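Local atomic coordinates of fructose transport system repressor FruR (Pseudomonas putida, PDB entry 3O74), a protein that probably binds DNA as a LacI-family regulator that both represses and activates transcription, responding to fructose 1-phosphate as its preferred effector. Residues Ile126-Glu131 and Tyr189-Gly194; Pro130-Ser135 and Glu159-Glu164; Gly140-Ala145 and Val153-Gly158. All blocks are in the same frame, centred on the assembly; numbering follows the deposited sequence.

Interaction 1 of 3, residues Ile126-Glu131 and Tyr189-Gly194; sequences IGARPE and YVLLQG
Ala128, which meets Leu191 through its methyl group, has its carbonyl oxygen within hydrogen-bonding distance of Ser135 OG, and Arg129 O lies equally within reach of that hydroxyl. Its single hydrogen must be shared between the two successive carbonyls or alternate between them, and either way it ties the end of the strand to the helix that follows. No hydrogen bond crosses to helix 189-201; the contact there is van der Waals packing of Leu191. With chi1 at -69° the Leu191 CG lies beside the backbone N, and an extended second torsion carries CD1 outward onto the strand. CD1 rests on CA and C of Gly127, 3.6 Å from Gly127 CA. The same methyl carbon is 3.8 Å from Ile126 O and 4.2 Å from Ala128 CB, so three consecutive residues receive one branch of the leucine. Nearer the root of the side chain, Leu191 CB lies 4.4 Å from Ile126 CG2. The strand and helix segments run at 123° to each other, their axes approaching to 8.7 Å. This is a leucine from the first turn of a helix packed on the C-terminal end of a parallel strand, as expected in the alpha/beta sugar-binding domain of LacI-type regulators. Strand 122-128 lies between strands 183-186 and 152-158, with Ile126 bonded through its backbone to Val185 and Thr187. Side chains of helix 163-177, Leu169 and Met170, also pack on Ile126, while helix 189-201 reaches the second subunit through Tyr189, which packs on Leu219 of that subunit.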
loop_
_atom_site.group_PDB
_atom_site.type_symbol
_atom_site.label_atom_id
_atom_site.label_comp_id
_atom_site.label_asym_id
_atom_site.label_seq_id
_atom_site.Cartn_x
_atom_site.Cartn_y
_atom_site.Cartn_z
ATOM N N ILE B 126 -1.807 19.755 -11.029
ATOM C CA ILE B 126 -0.555 19.318 -10.442
ATOM C C ILE B 126 -0.324 17.862 -10.826
ATOM O O ILE B 126 -1.134 16.991 -10.517
ATOM C CB ILE B 126 -0.561 19.481 -8.918
ATOM C CG1 ILE B 126 -0.325 20.948 -8.541
ATOM C CG2 ILE B 126 0.503 18.593 -8.271
ATOM C CD1 ILE B 126 -0.365 21.219 -7.040
ATOM N N GLY B 127 0.789 17.613 -11.504
ATOM C CA GLY B 127 1.110 16.289 -11.990
ATOM C C GLY B 127 2.599 16.035 -11.892
ATOM O O GLY B 127 3.320 16.807 -11.273
ATOM N N ALA B 128 3.059 14.954 -12.508
ATOM C CA ALA B 128 4.460 14.561 -12.430
ATOM C C ALA B 128 4.791 13.631 -13.583
ATOM O O ALA B 128 3.895 13.038 -14.182
ATOM C CB ALA B 128 4.753 13.880 -11.095
ATOM N N ARG B 129 6.078 13.510 -13.893
ATOM C CA ARG B 129 6.524 12.657 -14.988
ATOM C C ARG B 129 5.765 12.972 -16.268
ATOM O O ARG B 129 5.110 12.098 -16.827
ATOM C CB ARG B 129 6.321 11.186 -14.626
ATOM C CG ARG B 129 7.066 10.754 -13.381
ATOM C CD ARG B 129 8.535 11.103 -13.505
ATOM N NE ARG B 129 9.393 10.013 -13.058
ATOM C CZ ARG B 129 9.594 8.896 -13.749
ATOM N NH1 ARG B 129 8.989 8.718 -14.915
ATOM N NH2 ARG B 129 10.393 7.953 -13.273
ATOM N N PRO B 130 5.856 14.228 -16.739
ATOM C CA PRO B 130 5.088 14.695 -17.900
ATOM C C PRO B 130 5.363 13.891 -19.174
ATOM O O PRO B 130 4.526 13.872 -20.080
ATOM C CB PRO B 130 5.554 16.149 -18.071
ATOM C CG PRO B 130 6.876 16.212 -17.387
ATOM C CD PRO B 130 6.774 15.263 -16.235
ATOM N N GLU B 131 6.518 13.238 -19.242
ATOM C CA GLU B 131 6.888 12.482 -20.437
ATOM C C GLU B 131 6.035 11.225 -20.623
ATOM O O GLU B 131 5.820 10.777 -21.750
ATOM C CB GLU B 131 8.380 12.122 -20.417
ATOM C CG GLU B 131 8.766 11.012 -19.436
ATOM C CD GLU B 131 8.961 11.510 -18.014
ATOM O OE1 GLU B 131 8.663 12.693 -17.741
ATOM O OE2 GLU B 131 9.416 10.713 -17.168
ATOM N N TYR B 189 -3.127 10.490 -6.285
ATOM C CA TYR B 189 -3.433 10.687 -4.875
ATOM C C TYR B 189 -2.199 11.030 -4.048
ATOM O O TYR B 189 -2.281 11.814 -3.101
ATOM C CB TYR B 189 -4.140 9.470 -4.269
ATOM C CG TYR B 189 -4.443 9.678 -2.809
ATOM C CD1 TYR B 189 -5.465 10.530 -2.414
ATOM C CD2 TYR B 189 -3.683 9.065 -1.822
ATOM C CE1 TYR B 189 -5.740 10.749 -1.078
ATOM C CE2 TYR B 189 -3.951 9.277 -0.476
ATOM C CZ TYR B 189 -4.981 10.120 -0.114
ATOM O OH TYR B 189 -5.260 10.340 1.218
ATOM N N VAL B 190 -1.055 10.444 -4.393
ATOM C CA VAL B 190 0.161 10.710 -3.625
ATOM C C VAL B 190 0.572 12.174 -3.751
ATOM O O VAL B 190 1.123 12.757 -2.816
ATOM C CB VAL B 190 1.339 9.788 -4.025
ATOM C CG1 VAL B 190 1.846 10.121 -5.414
ATOM C CG2 VAL B 190 2.463 9.913 -3.018
ATOM N N LEU B 191 0.302 12.768 -4.909
ATOM C CA LEU B 191 0.567 14.188 -5.098
ATOM C C LEU B 191 -0.380 15.015 -4.245
ATOM O O LEU B 191 0.017 16.028 -3.683
ATOM C CB LEU B 191 0.436 14.589 -6.572
ATOM C CG LEU B 191 1.512 14.042 -7.511
ATOM C CD1 LEU B 191 1.164 14.324 -8.972
ATOM C CD2 LEU B 191 2.872 14.616 -7.161
ATOM N N LEU B 192 -1.633 14.578 -4.144
ATOM C CA LEU B 192 -2.601 15.260 -3.288
ATOM C C LEU B 192 -2.134 15.276 -1.833
ATOM O O LEU B 192 -2.395 16.226 -1.097
ATOM C CB LEU B 192 -3.970 14.582 -3.380
ATOM C CG LEU B 192 -5.086 15.256 -2.570
ATOM C CD1 LEU B 192 -5.345 16.676 -3.077
ATOM C CD2 LEU B 192 -6.374 14.435 -2.594
ATOM N N GLN B 193 -1.454 14.213 -1.418
ATOM C CA GLN B 193 -0.955 14.124 -0.050
ATOM C C GLN B 193 0.013 15.255 0.255
ATOM O O GLN B 193 0.009 15.811 1.355
ATOM C CB GLN B 193 -0.259 12.786 0.182
ATOM C CG GLN B 193 -1.176 11.589 0.158
ATOM C CD GLN B 193 -0.446 10.315 0.527
ATOM O OE1 GLN B 193 0.102 10.199 1.621
ATOM N NE2 GLN B 193 -0.428 9.358 -0.387
ATOM N N GLY B 194 0.852 15.584 -0.723
ATOM C CA GLY B 194 1.787 16.682 -0.578
ATOM C C GLY B 194 1.041 18.000 -0.523
ATOM O O GLY B 194 1.404 18.903 0.232
#

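Interaction 2 of 3, residues Pro130-Ser135 and Glu159-Glu164; sequences PELSVS and EAFSRE
Ser135 and Phe161, which touch across the contact, have their CA atoms 10.4 Å apart, so the gap between them is spanned by side chains. Phe161 does most of the spanning, and it presents the edge of its ring rather than a face. Two neighbouring rim carbons do the touching: Phe161 CE2 lies 4.1 Å from Leu132 CD1, and Phe161 CZ lies 3.6 Å from Ser135 OG. Both partners sit near the ring plane. In Leu132, CD1 stands anti to CA (chi2 -178°), which carries it out to the ring. The Ser135 hydroxyl already has its stronger polar partner in Ala128 O, so its approach to the ring is a van der Waals contact. Each segment is a loop leading into a helix: Leu132 occupies the N-cap position of helix 133-144, and Ser162 that of helix 163-177, where Ser162 OG caps the backbone N of Cys165. Such loops after the C-terminal ends of parallel strands border the cleft between the two lobes in proteins of the periplasmic-binding fold. Phe161 is the central residue of an inverse gamma turn, its backbone at -81°/80°, a tight bend just before the helix. Val190 and Leu191 of helix 189-201 also pack on the ring, and Arg90 touches both Phe161 and Leu132. A glycerol, probably from the crystallisation liquor, is bound about 4 Å from the Phe161 side chain.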
loop_
_atom_site.group_PDB
_atom_site.type_symbol
_atom_site.label_atom_id
_atom_site.label_comp_id
_atom_site.label_asym_id
_atom_site.label_seq_id
_atom_site.Cartn_x
_atom_site.Cartn_y
_atom_site.Cartn_z
ATOM N N PRO B 130 5.856 14.228 -16.739
ATOM C CA PRO B 130 5.088 14.695 -17.900
ATOM C C PRO B 130 5.363 13.891 -19.174
ATOM O O PRO B 130 4.526 13.872 -20.080
ATOM C CB PRO B 130 5.554 16.149 -18.071
ATOM C CG PRO B 130 6.876 16.212 -17.387
ATOM C CD PRO B 130 6.774 15.263 -16.235
ATOM N N GLU B 131 6.518 13.238 -19.242
ATOM C CA GLU B 131 6.888 12.482 -20.437
ATOM C C GLU B 131 6.035 11.225 -20.623
ATOM O O GLU B 131 5.820 10.777 -21.750
ATOM C CB GLU B 131 8.380 12.122 -20.417
ATOM C CG GLU B 131 8.766 11.012 -19.436
ATOM C CD GLU B 131 8.961 11.510 -18.014
ATOM O OE1 GLU B 131 8.663 12.693 -17.741
ATOM O OE2 GLU B 131 9.416 10.713 -17.168
ATOM N N LEU B 132 5.544 10.665 -19.519
ATOM C CA LEU B 132 4.751 9.438 -19.569
ATOM C C LEU B 132 3.428 9.625 -20.305
ATOM O O LEU B 132 2.824 10.695 -20.251
ATOM C CB LEU B 132 4.475 8.910 -18.156
ATOM C CG LEU B 132 5.668 8.505 -17.295
ATOM C CD1 LEU B 132 5.183 7.963 -15.958
ATOM C CD2 LEU B 132 6.520 7.477 -18.018
ATOM N N SER B 133 2.969 8.574 -20.980
ATOM C CA SER B 133 1.693 8.627 -21.687
ATOM C C SER B 133 0.542 8.821 -20.707
ATOM O O SER B 133 -0.447 9.482 -21.021
ATOM C CB SER B 133 1.466 7.352 -22.506
ATOM O OG SER B 133 2.458 7.197 -23.507
ATOM N N VAL B 134 0.667 8.240 -19.518
ATOM C CA VAL B 134 -0.384 8.386 -18.520
ATOM C C VAL B 134 -0.543 9.852 -18.098
ATOM O O VAL B 134 -1.661 10.344 -17.930
ATOM C CB VAL B 134 -0.141 7.465 -17.291
ATOM C CG1 VAL B 134 1.127 7.862 -16.545
ATOM C CG2 VAL B 134 -1.344 7.482 -16.369
ATOM N N SER B 135 0.577 10.549 -17.951
ATOM C CA SER B 135 0.561 11.952 -17.561
ATOM C C SER B 135 0.038 12.845 -18.683
ATOM O O SER B 135 -0.684 13.807 -18.430
ATOM C CB SER B 135 1.964 12.407 -17.154
ATOM O OG SER B 135 2.433 11.676 -16.030
ATOM N N GLU B 159 8.793 16.019 -10.945
ATOM C CA GLU B 159 9.763 15.006 -11.343
ATOM C C GLU B 159 9.415 13.599 -10.856
ATOM O O GLU B 159 10.019 12.623 -11.302
ATOM C CB GLU B 159 11.158 15.397 -10.842
ATOM C CG GLU B 159 11.322 15.342 -9.327
ATOM C CD GLU B 159 10.522 16.408 -8.595
ATOM O OE1 GLU B 159 10.227 17.467 -9.192
ATOM O OE2 GLU B 159 10.194 16.186 -7.410
ATOM N N ALA B 160 8.454 13.493 -9.942
ATOM C CA ALA B 160 8.098 12.196 -9.378
ATOM C C ALA B 160 6.685 12.170 -8.801
ATOM O O ALA B 160 6.168 13.190 -8.343
ATOM C CB ALA B 160 9.111 11.794 -8.309
ATOM N N PHE B 161 6.062 10.997 -8.833
ATOM C CA PHE B 161 4.797 10.794 -8.142
ATOM C C PHE B 161 5.086 10.540 -6.667
ATOM O O PHE B 161 5.094 9.397 -6.212
ATOM C CB PHE B 161 4.025 9.623 -8.742
ATOM C CG PHE B 161 3.514 9.879 -10.137
ATOM C CD1 PHE B 161 2.454 10.747 -10.354
ATOM C CD2 PHE B 161 4.085 9.240 -11.227
ATOM C CE1 PHE B 161 1.976 10.980 -11.635
ATOM C CE2 PHE B 161 3.613 9.466 -12.509
ATOM C CZ PHE B 161 2.556 10.337 -12.715
ATOM N N SER B 162 5.336 11.613 -5.926
ATOM C CA SER B 162 5.668 11.502 -4.513
ATOM C C SER B 162 4.994 12.596 -3.708
ATOM O O SER B 162 4.611 13.637 -4.242
ATOM C CB SER B 162 7.180 11.588 -4.301
ATOM O OG SER B 162 7.646 12.920 -4.444
ATOM N N ARG B 163 4.861 12.347 -2.414
ATOM C CA ARG B 163 4.276 13.302 -1.492
ATOM C C ARG B 163 5.061 14.609 -1.492
ATOM O O ARG B 163 4.480 15.686 -1.609
ATOM C CB ARG B 163 4.255 12.695 -0.093
ATOM C CG ARG B 163 3.600 13.539 0.969
ATOM C CD ARG B 163 3.360 12.688 2.203
ATOM N NE ARG B 163 3.046 13.489 3.377
ATOM C CZ ARG B 163 2.753 12.978 4.565
ATOM N NH1 ARG B 163 2.727 11.663 4.729
ATOM N NH2 ARG B 163 2.478 13.779 5.585
ATOM N N GLU B 164 6.381 14.511 -1.369
ATOM C CA GLU B 164 7.222 15.705 -1.317
ATOM C C GLU B 164 7.171 16.518 -2.611
ATOM O O GLU B 164 7.278 17.745 -2.584
ATOM C CB GLU B 164 8.672 15.350 -0.962
ATOM C CG GLU B 164 9.604 16.558 -0.921
ATOM C CD GLU B 164 10.978 16.233 -0.365
ATOM O OE1 GLU B 164 11.983 16.613 -1.003
ATOM O OE2 GLU B 164 11.054 15.600 0.710
#

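Interaction 3 of 3, residues Gly140-Ala145 and Val153-Gly158; sequences GGFDEA and VRRYQG
Arg155 points its CB from strand 152-158 toward helix 133-144, and from CG to NE the chain is extended (chi3 -174°), so that the charged end arrives beside Asp143. CD comes within 3.9 Å of Asp143 OD1. At NE the contact becomes polar: Arg155 NE donates to Asp143 OD1 at 2.7 Å with an N-H...O angle of 150°, on the syn side of the carboxylate. NE also passes 4.2 Å from Phe142 CE2, at the edge of that ring. Arg155 CZ lies 3.2 Å from Asp143 OD1. At the tip, Arg155 NH2 donates to the same Asp143 OD1 at 2.9 Å, a more bent bond that meets the oxygen from above the carboxylate plane. Over one face of the guanidinium, displaced toward its rim, lies Val153 CG1, which is also 4.0 Å from Phe142 CE2. Helix and strand run antiparallel within the beta-alpha-beta unit 122-128, 133-144, 152-158, Phe142 packing inward on Ile123 and Leu125. NE and NH2 grip side-on, and because both converge on OD1 with the planes 74° apart, this salt bridge is not the coplanar two-oxygen pairing; the charge of the arginine probably polarises OD1 more than OD2.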
loop_
_atom_site.group_PDB
_atom_site.type_symbol
_atom_site.label_atom_id
_atom_site.label_comp_id
_atom_site.label_asym_id
_atom_site.label_seq_id
_atom_site.Cartn_x
_atom_site.Cartn_y
_atom_site.Cartn_z
ATOM N N GLY B 140 -4.045 16.082 -20.810
ATOM C CA GLY B 140 -4.819 16.272 -22.026
ATOM C C GLY B 140 -6.302 16.428 -21.751
ATOM O O GLY B 140 -6.948 17.322 -22.295
ATOM N N GLY B 141 -6.842 15.557 -20.903
ATOM C CA GLY B 141 -8.243 15.634 -20.527
ATOM C C GLY B 141 -8.550 16.911 -19.774
ATOM O O GLY B 141 -9.607 17.520 -19.954
ATOM N N PHE B 142 -7.613 17.315 -18.922
ATOM C CA PHE B 142 -7.730 18.562 -18.174
ATOM C C PHE B 142 -7.850 19.767 -19.112
ATOM O O PHE B 142 -8.720 20.619 -18.927
ATOM C CB PHE B 142 -6.533 18.714 -17.227
ATOM C CG PHE B 142 -6.473 20.038 -16.516
ATOM C CD1 PHE B 142 -7.175 20.244 -15.340
ATOM C CD2 PHE B 142 -5.692 21.068 -17.011
ATOM C CE1 PHE B 142 -7.112 21.462 -14.681
ATOM C CE2 PHE B 142 -5.622 22.284 -16.358
ATOM C CZ PHE B 142 -6.333 22.482 -15.190
ATOM N N ASP B 143 -6.989 19.831 -20.124
ATOM C CA ASP B 143 -7.052 20.915 -21.105
ATOM C C ASP B 143 -8.376 20.906 -21.858
ATOM O O ASP B 143 -8.982 21.955 -22.080
ATOM C CB ASP B 143 -5.903 20.813 -22.108
ATOM C CG ASP B 143 -4.553 21.096 -21.484
ATOM O OD1 ASP B 143 -4.515 21.651 -20.366
ATOM O OD2 ASP B 143 -3.527 20.770 -22.118
ATOM N N GLU B 144 -8.814 19.715 -22.249
ATOM C CA GLU B 144 -10.038 19.551 -23.025
ATOM C C GLU B 144 -11.254 20.154 -22.321
ATOM O O GLU B 144 -12.120 20.745 -22.962
ATOM C CB GLU B 144 -10.277 18.069 -23.322
ATOM C CG GLU B 144 -11.722 17.712 -23.611
ATOM C CD GLU B 144 -12.046 17.657 -25.091
ATOM O OE1 GLU B 144 -11.131 17.383 -25.895
ATOM O OE2 GLU B 144 -13.224 17.873 -25.447
ATOM N N ALA B 145 -11.310 20.007 -21.002
ATOM C CA ALA B 145 -12.422 20.541 -20.223
ATOM C C ALA B 145 -12.314 22.053 -20.054
ATOM O O ALA B 145 -13.261 22.709 -19.618
ATOM C CB ALA B 145 -12.498 19.861 -18.866
ATOM N N VAL B 153 -5.241 29.752 -15.641
ATOM C CA VAL B 153 -4.906 28.329 -15.652
ATOM C C VAL B 153 -3.413 28.124 -15.447
ATOM O O VAL B 153 -2.593 28.784 -16.086
ATOM C CB VAL B 153 -5.328 27.646 -16.961
ATOM C CG1 VAL B 153 -4.951 26.164 -16.937
ATOM C CG2 VAL B 153 -6.817 27.816 -17.189
ATOM N N ARG B 154 -3.064 27.209 -14.549
ATOM C CA ARG B 154 -1.667 26.885 -14.307
ATOM C C ARG B 154 -1.479 25.380 -14.357
ATOM O O ARG B 154 -2.336 24.624 -13.899
ATOM C CB ARG B 154 -1.217 27.418 -12.948
ATOM C CG ARG B 154 -1.257 28.930 -12.816
ATOM C CD ARG B 154 -0.147 29.599 -13.611
ATOM N NE ARG B 154 -0.073 31.027 -13.316
ATOM C CZ ARG B 154 -0.876 31.943 -13.846
ATOM N NH1 ARG B 154 -1.822 31.581 -14.704
ATOM N NH2 ARG B 154 -0.738 33.221 -13.518
ATOM N N ARG B 155 -0.361 24.949 -14.924
ATOM C CA ARG B 155 -0.026 23.534 -14.963
ATOM C C ARG B 155 1.364 23.334 -14.387
ATOM O O ARG B 155 2.332 23.942 -14.849
ATOM C CB ARG B 155 -0.086 23.003 -16.396
ATOM C CG ARG B 155 -1.455 23.124 -17.039
ATOM C CD ARG B 155 -1.365 22.968 -18.544
ATOM N NE ARG B 155 -2.641 23.226 -19.203
ATOM C CZ ARG B 155 -3.057 24.428 -19.588
ATOM N NH1 ARG B 155 -2.299 25.497 -19.378
ATOM N NH2 ARG B 155 -4.235 24.563 -20.181
ATOM N N TYR B 156 1.453 22.488 -13.367
ATOM C CA TYR B 156 2.725 22.189 -12.729
ATOM C C TYR B 156 2.940 20.691 -12.725
ATOM O O TYR B 156 2.173 19.949 -12.114
ATOM C CB TYR B 156 2.744 22.716 -11.292
ATOM C CG TYR B 156 2.877 24.215 -11.210
ATOM C CD1 TYR B 156 4.121 24.812 -11.055
ATOM C CD2 TYR B 156 1.763 25.035 -11.306
ATOM C CE1 TYR B 156 4.249 26.187 -10.987
ATOM C CE2 TYR B 156 1.882 26.409 -11.240
ATOM C CZ TYR B 156 3.125 26.979 -11.080
ATOM O OH TYR B 156 3.245 28.348 -11.015
ATOM N N GLN B 157 3.988 20.248 -13.407
ATOM C CA GLN B 157 4.262 18.824 -13.519
ATOM C C GLN B 157 5.677 18.522 -13.052
ATOM O O GLN B 157 6.655 18.871 -13.710
ATOM C CB GLN B 157 4.021 18.346 -14.949
ATOM C CG GLN B 157 2.557 18.417 -15.356
ATOM C CD GLN B 157 2.328 18.047 -16.802
ATOM O OE1 GLN B 157 2.437 18.888 -17.695
ATOM N NE2 GLN B 157 2.000 16.783 -17.045
ATOM N N GLY B 158 5.766 17.876 -11.894
ATOM C CA GLY B 158 7.034 17.625 -11.239
ATOM C C GLY B 158 7.799 16.413 -11.733
ATOM O O GLY B 158 7.496 15.842 -12.783
#

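Overall arrangement
All three contacts belong to one lobe and illustrate how successive beta-alpha units interlock. Interactions 1 and 2 are the closest, their centres 6 Å apart; they share Pro130 and Glu131, and Ala128 CB of the first lies 3.2 Å from Ala160 O of the second. Interaction 3 is about 12 Å between centres from interaction 1 and about 13 Å from interaction 2. It lies farther out along helix 133-144, whose N-terminal start takes part in interaction 2. Pro130 reaches back to it, Pro130 CB standing 3.8 Å from Gln157 NE2. The glycerol lies beside interaction 2, so Phe161 may line a pocket there, whereas interaction 3 joins helix 133-144 to strand 152-158, the last strand of the sheet within this chain.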